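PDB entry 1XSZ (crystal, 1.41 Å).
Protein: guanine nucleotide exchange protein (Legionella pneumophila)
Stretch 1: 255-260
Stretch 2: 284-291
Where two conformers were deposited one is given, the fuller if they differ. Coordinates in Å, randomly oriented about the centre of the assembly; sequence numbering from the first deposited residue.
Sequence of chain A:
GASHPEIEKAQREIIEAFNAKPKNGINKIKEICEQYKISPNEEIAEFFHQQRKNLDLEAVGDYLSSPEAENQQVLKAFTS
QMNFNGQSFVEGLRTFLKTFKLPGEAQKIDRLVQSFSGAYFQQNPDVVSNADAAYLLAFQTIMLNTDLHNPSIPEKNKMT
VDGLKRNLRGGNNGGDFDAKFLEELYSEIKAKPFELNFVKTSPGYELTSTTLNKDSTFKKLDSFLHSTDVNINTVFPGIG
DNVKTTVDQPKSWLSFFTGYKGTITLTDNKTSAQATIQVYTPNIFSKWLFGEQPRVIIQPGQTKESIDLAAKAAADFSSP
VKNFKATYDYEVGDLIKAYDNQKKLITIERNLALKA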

ATOM      1  N   SER A 255       1.751 -11.475   4.185  0.50 12.41           N
ATOM      2  CA  SER A 255       1.566 -11.742   5.607  0.50 13.31           C
ATOM      3  C   SER A 255       2.952 -11.831   6.260  0.50 13.74           C
ATOM      4  O   SER A 255       3.180 -11.300   7.345  0.50 13.00           O
ATOM      5  CB  SER A 255       0.804 -13.057   5.798  0.50 15.00           C
ATOM      6  OG  SER A 255       0.706 -13.402   7.168  0.50 20.06           O
ATOM      7  N   PHE A 256       3.875 -12.499   5.577  1.00 13.62           N
ATOM      8  CA  PHE A 256       5.246 -12.665   6.047  1.00 13.49           C
ATOM      9  C   PHE A 256       5.949 -11.305   6.126  1.00 13.84           C
ATOM     10  O   PHE A 256       6.520 -10.932   7.149  1.00 16.47           O
ATOM     11  CB  PHE A 256       5.972 -13.597   5.056  1.00 13.61           C
ATOM     12  CG  PHE A 256       7.454 -13.774   5.299  1.00 13.35           C
ATOM     13  CD1 PHE A 256       8.366 -12.764   4.994  1.00 13.40           C
ATOM     14  CD2 PHE A 256       7.944 -15.000   5.748  1.00 14.14           C
ATOM     15  CE1 PHE A 256       9.741 -12.975   5.126  1.00 13.37           C
ATOM     16  CE2 PHE A 256       9.312 -15.222   5.883  1.00 13.87           C
ATOM     17  CZ  PHE A 256      10.217 -14.205   5.569  1.00 13.83           C
ATOM     18  N   PHE A 257       5.869 -10.555   5.037  1.00 12.84           N
ATOM     19  CA  PHE A 257       6.552  -9.275   4.937  1.00 12.31           C
ATOM     20  C   PHE A 257       6.011  -8.137   5.801  1.00 11.99           C
ATOM     21  O   PHE A 257       6.795  -7.382   6.393  1.00 12.38           O
ATOM     22  CB  PHE A 257       6.564  -8.860   3.457  1.00 12.12           C
ATOM     23  CG  PHE A 257       7.399  -7.642   3.150  1.00 11.06           C
ATOM     24  CD1 PHE A 257       8.749  -7.589   3.498  1.00 12.80           C
ATOM     25  CD2 PHE A 257       6.840  -6.568   2.463  1.00 12.33           C
ATOM     26  CE1 PHE A 257       9.533  -6.479   3.163  1.00 13.41           C
ATOM     27  CE2 PHE A 257       7.615  -5.457   2.125  1.00 11.19           C
ATOM     28  CZ  PHE A 257       8.961  -5.416   2.477  1.00 12.83           C
ATOM     29  N   THR A 258       4.686  -8.037   5.894  1.00 11.77           N
ATOM     30  CA  THR A 258       4.047  -6.929   6.609  1.00 12.29           C
ATOM     31  C   THR A 258       3.122  -7.270   7.773  1.00 13.55           C
ATOM     32  O   THR A 258       2.701  -6.368   8.500  1.00 13.65           O
ATOM     33  CB  THR A 258       3.180  -6.095   5.648  1.00 12.47           C
ATOM     34  OG1 THR A 258       2.015  -6.853   5.291  1.00 13.44           O
ATOM     35  CG2 THR A 258       3.948  -5.736   4.373  1.00 13.65           C
ATOM     36  N   GLY A 259       2.773  -8.543   7.928  1.00 12.75           N
ATOM     37  CA  GLY A 259       1.858  -8.941   8.991  1.00 13.17           C
ATOM     38  C   GLY A 259       0.408  -8.814   8.548  1.00 12.38           C
ATOM     39  O   GLY A 259      -0.523  -8.989   9.331  1.00 13.48           O
ATOM     40  N   TYR A 260       0.216  -8.524   7.269  1.00 12.10           N
ATOM     41  CA  TYR A 260      -1.101  -8.346   6.675  1.00 11.62           C
ATOM     42  C   TYR A 260      -2.000  -9.559   6.898  1.00 13.48           C
ATOM     43  O   TYR A 260      -1.581 -10.705   6.679  1.00 14.76           O
ATOM     44  CB  TYR A 260      -0.917  -8.090   5.174  1.00 12.25           C
ATOM     45  CG  TYR A 260      -2.161  -7.786   4.372  1.00 11.96           C
ATOM     46  CD1 TYR A 260      -3.065  -6.791   4.763  1.00 11.59           C
ATOM     47  CD2 TYR A 260      -2.388  -8.439   3.157  1.00 13.32           C
ATOM     48  CE1 TYR A 260      -4.156  -6.456   3.953  1.00 12.83           C
ATOM     49  CE2 TYR A 260      -3.463  -8.113   2.351  1.00 14.08           C
ATOM     50  CZ  TYR A 260      -4.345  -7.125   2.744  1.00 12.20           C
ATOM     51  OH  TYR A 260      -5.407  -6.817   1.930  1.00 15.15           O
TER
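Stretch 2 (284-291) IFSKWLFG

Stretch 2 packs on the end of the stretch 1 helix through an aromatic, largely apolar contact, with no direct hydrogen bond between the two segments and one water joining their backbones. In stretch 1 the helix runs through Thr 258 and breaks at Gly 259, whose positive phi (86°) takes the chain out of helical geometry. Tyr 260 then leaves in an extended conformation and does not touch stretch 2.

Stretch 2 has helical phi/psi from Ile 284 to Ser 286 and runs on into a short helical turn that includes Leu 289. Ser 286 O accepts from both Leu 289 N (3.0 Å) and Phe 290 N (2.8 Å). Phe 285, Ser 286, Leu 289 and Phe 290 direct their CA-to-CB bonds toward stretch 1.

The two segments run in roughly the same direction, the chain advancing from Phe 256 beside Phe 285 to Thr 258 beside Ser 286. The backbones come close at Thr 258 and Ser 286, whose CA atoms are 4.7 Å apart; the CA atoms of Phe 256 and Phe 285 are 6.0 Å apart. At the latter pair the rings form an offset stack, with centroids 4.0 Å apart and planes at 14°, and Phe 256 CZ lies 3.4 Å from Phe 285 CD1. Phe 285 CB also sits over the face of the Phe 256 ring, 3.9 Å from its centroid.

Ser 286 fits against the helix end with little room to spare: its CB is 3.4 Å from Thr 258 C and 3.5 Å from Gly 259 N. A CB on Gly 259 would point toward stretch 2 and come within 3.3 Å of Ser 286 OG, although the backbone angles alone already call for glycine. Phe 257 O receives a CA-H...O contact from Ser 286 CA at 3.5 Å and approaches the edge of the Phe 290 ring, 3.2 Å from CE1. Water 1 donates to this same oxygen, Phe 257 O, at 3.0 Å and to Phe 285 O at 2.9 Å, bridging two carbonyls that could not bond to each other.

The Phe 257 CA-to-CB bond points away, yet the ring swings back so that its face meets the edge of Phe 290, with planes at 82°. Leu 289 CD1 approaches Phe 257 CE1 at 3.5 Å. Thr 258 CB covers one face of the Phe 290 ring, and Thr 258 CG2 lies 3.7 Å from Phe 290 CE1.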

ATOM      1  N   ILE A 284       7.538 -12.352  13.623  1.00 15.43           N
ATOM      2  CA  ILE A 284       8.983 -12.165  13.684  1.00 16.39           C
ATOM      3  C   ILE A 284       9.609 -11.534  12.440  1.00 16.43           C
ATOM      4  O   ILE A 284      10.626 -10.842  12.535  1.00 17.69           O
ATOM      5  CB  ILE A 284       9.689 -13.505  14.005  1.00 18.87           C
ATOM      6  CG1 ILE A 284      11.144 -13.252  14.407  1.00 19.99           C
ATOM      7  CG2 ILE A 284       9.611 -14.434  12.806  1.00 20.68           C
ATOM      8  CD1 ILE A 284      11.844 -14.480  14.947  1.00 23.04           C
ATOM      9  N   PHE A 285       9.001 -11.757  11.282  1.00 15.24           N
ATOM     10  CA  PHE A 285       9.527 -11.209  10.037  1.00 16.21           C
ATOM     11  C   PHE A 285       9.106  -9.761   9.818  1.00 16.14           C
ATOM     12  O   PHE A 285       9.930  -8.902   9.503  1.00 17.30           O
ATOM     13  CB  PHE A 285       9.053 -12.063   8.855  1.00 17.54           C
ATOM     14  CG  PHE A 285       9.347 -13.528   9.018  1.00 17.97           C
ATOM     15  CD1 PHE A 285      10.651 -14.007   8.912  1.00 18.77           C
ATOM     16  CD2 PHE A 285       8.329 -14.423   9.325  1.00 19.53           C
ATOM     17  CE1 PHE A 285      10.937 -15.356   9.114  1.00 20.44           C
ATOM     18  CE2 PHE A 285       8.602 -15.774   9.529  1.00 19.74           C
ATOM     19  CZ  PHE A 285       9.910 -16.242   9.424  1.00 19.23           C
ATOM     20  N   SER A 286       7.821  -9.481   9.999  1.00 14.19           N
ATOM     21  CA  SER A 286       7.304  -8.142   9.772  1.00 13.99           C
ATOM     22  C   SER A 286       7.778  -7.091  10.768  1.00 14.46           C
ATOM     23  O   SER A 286       7.947  -5.929  10.405  1.00 15.00           O
ATOM     24  CB  SER A 286       5.772  -8.162   9.757  1.00 15.06           C
ATOM     25  OG  SER A 286       5.242  -8.411  11.053  1.00 13.51           O
ATOM     26  N   LYS A 287       8.000  -7.504  12.012  0.50 12.85           N
ATOM     27  CA  LYS A 287       8.441  -6.584  13.058  0.50 14.21           C
ATOM     28  C   LYS A 287       9.715  -5.833  12.708  0.50 14.44           C
ATOM     29  O   LYS A 287       9.939  -4.723  13.184  0.50 15.13           O
ATOM     30  CB  LYS A 287       8.672  -7.338  14.369  0.50 15.68           C
ATOM     31  CG  LYS A 287       7.416  -7.877  15.030  0.50 18.33           C
ATOM     32  CD  LYS A 287       7.750  -8.497  16.379  0.50 21.19           C
ATOM     33  CE  LYS A 287       6.510  -9.047  17.067  0.50 22.69           C
ATOM     34  NZ  LYS A 287       5.910 -10.185  16.318  0.50 24.99           N
ATOM     35  N   TRP A 288      10.545  -6.446  11.872  1.00 14.84           N
ATOM     36  CA  TRP A 288      11.815  -5.853  11.476  1.00 15.67           C
ATOM     37  C   TRP A 288      11.615  -4.531  10.738  1.00 16.16           C
ATOM     38  O   TRP A 288      12.428  -3.604  10.858  1.00 18.15           O
ATOM     39  CB  TRP A 288      12.575  -6.845  10.588  1.00 16.73           C
ATOM     40  CG  TRP A 288      13.972  -6.434  10.256  1.00 17.32           C
ATOM     41  CD1 TRP A 288      14.963  -6.102  11.136  1.00 17.41           C
ATOM     42  CD2 TRP A 288      14.549  -6.344   8.949  1.00 15.54           C
ATOM     43  NE1 TRP A 288      16.122  -5.811  10.457  1.00 17.83           N
ATOM     44  CE2 TRP A 288      15.895  -5.950   9.113  1.00 16.11           C
ATOM     45  CE3 TRP A 288      14.057  -6.559   7.655  1.00 15.20           C
ATOM     46  CZ2 TRP A 288      16.757  -5.767   8.027  1.00 16.33           C
ATOM     47  CZ3 TRP A 288      14.914  -6.377   6.577  1.00 16.04           C
ATOM     48  CH2 TRP A 288      16.250  -5.983   6.772  1.00 16.34           C
ATOM     49  N   LEU A 289      10.517  -4.433  10.000  1.00 15.52           N
ATOM     50  CA  LEU A 289      10.229  -3.238   9.221  1.00 15.44           C
ATOM     51  C   LEU A 289       8.967  -2.490   9.621  1.00 16.02           C
ATOM     52  O   LEU A 289       8.851  -1.293   9.361  1.00 19.14           O
ATOM     53  CB  LEU A 289      10.126  -3.601   7.736  1.00 16.23           C
ATOM     54  CG  LEU A 289      11.393  -4.160   7.089  1.00 17.01           C
ATOM     55  CD1 LEU A 289      11.076  -4.717   5.707  1.00 17.77           C
ATOM     56  CD2 LEU A 289      12.442  -3.066   7.003  1.00 19.38           C
ATOM     57  N   PHE A 290       8.027  -3.182  10.257  1.00 15.73           N
ATOM     58  CA  PHE A 290       6.768  -2.546  10.611  1.00 17.16           C
ATOM     59  C   PHE A 290       6.429  -2.475  12.097  1.00 17.66           C
ATOM     60  O   PHE A 290       5.299  -2.158  12.462  1.00 19.67           O
ATOM     61  CB  PHE A 290       5.632  -3.207   9.823  1.00 17.19           C
ATOM     62  CG  PHE A 290       5.836  -3.163   8.330  1.00 15.67           C
ATOM     63  CD1 PHE A 290       6.478  -4.206   7.667  1.00 16.10           C
ATOM     64  CD2 PHE A 290       5.441  -2.047   7.595  1.00 18.84           C
ATOM     65  CE1 PHE A 290       6.728  -4.137   6.291  1.00 16.96           C
ATOM     66  CE2 PHE A 290       5.687  -1.969   6.222  1.00 19.61           C
ATOM     67  CZ  PHE A 290       6.331  -3.014   5.572  1.00 18.80           C
ATOM     68  N   GLY A 291       7.404  -2.762  12.951  1.00 17.59           N
ATOM     69  CA  GLY A 291       7.169  -2.673  14.383  1.00 17.85           C
ATOM     70  C   GLY A 291       6.509  -3.867  15.044  1.00 18.83           C
ATOM     71  O   GLY A 291       6.151  -4.846  14.391  1.00 18.62           O
TER
HETATM   72  O   HOH W   1       9.726  -8.074   6.748  1.00 14.46           O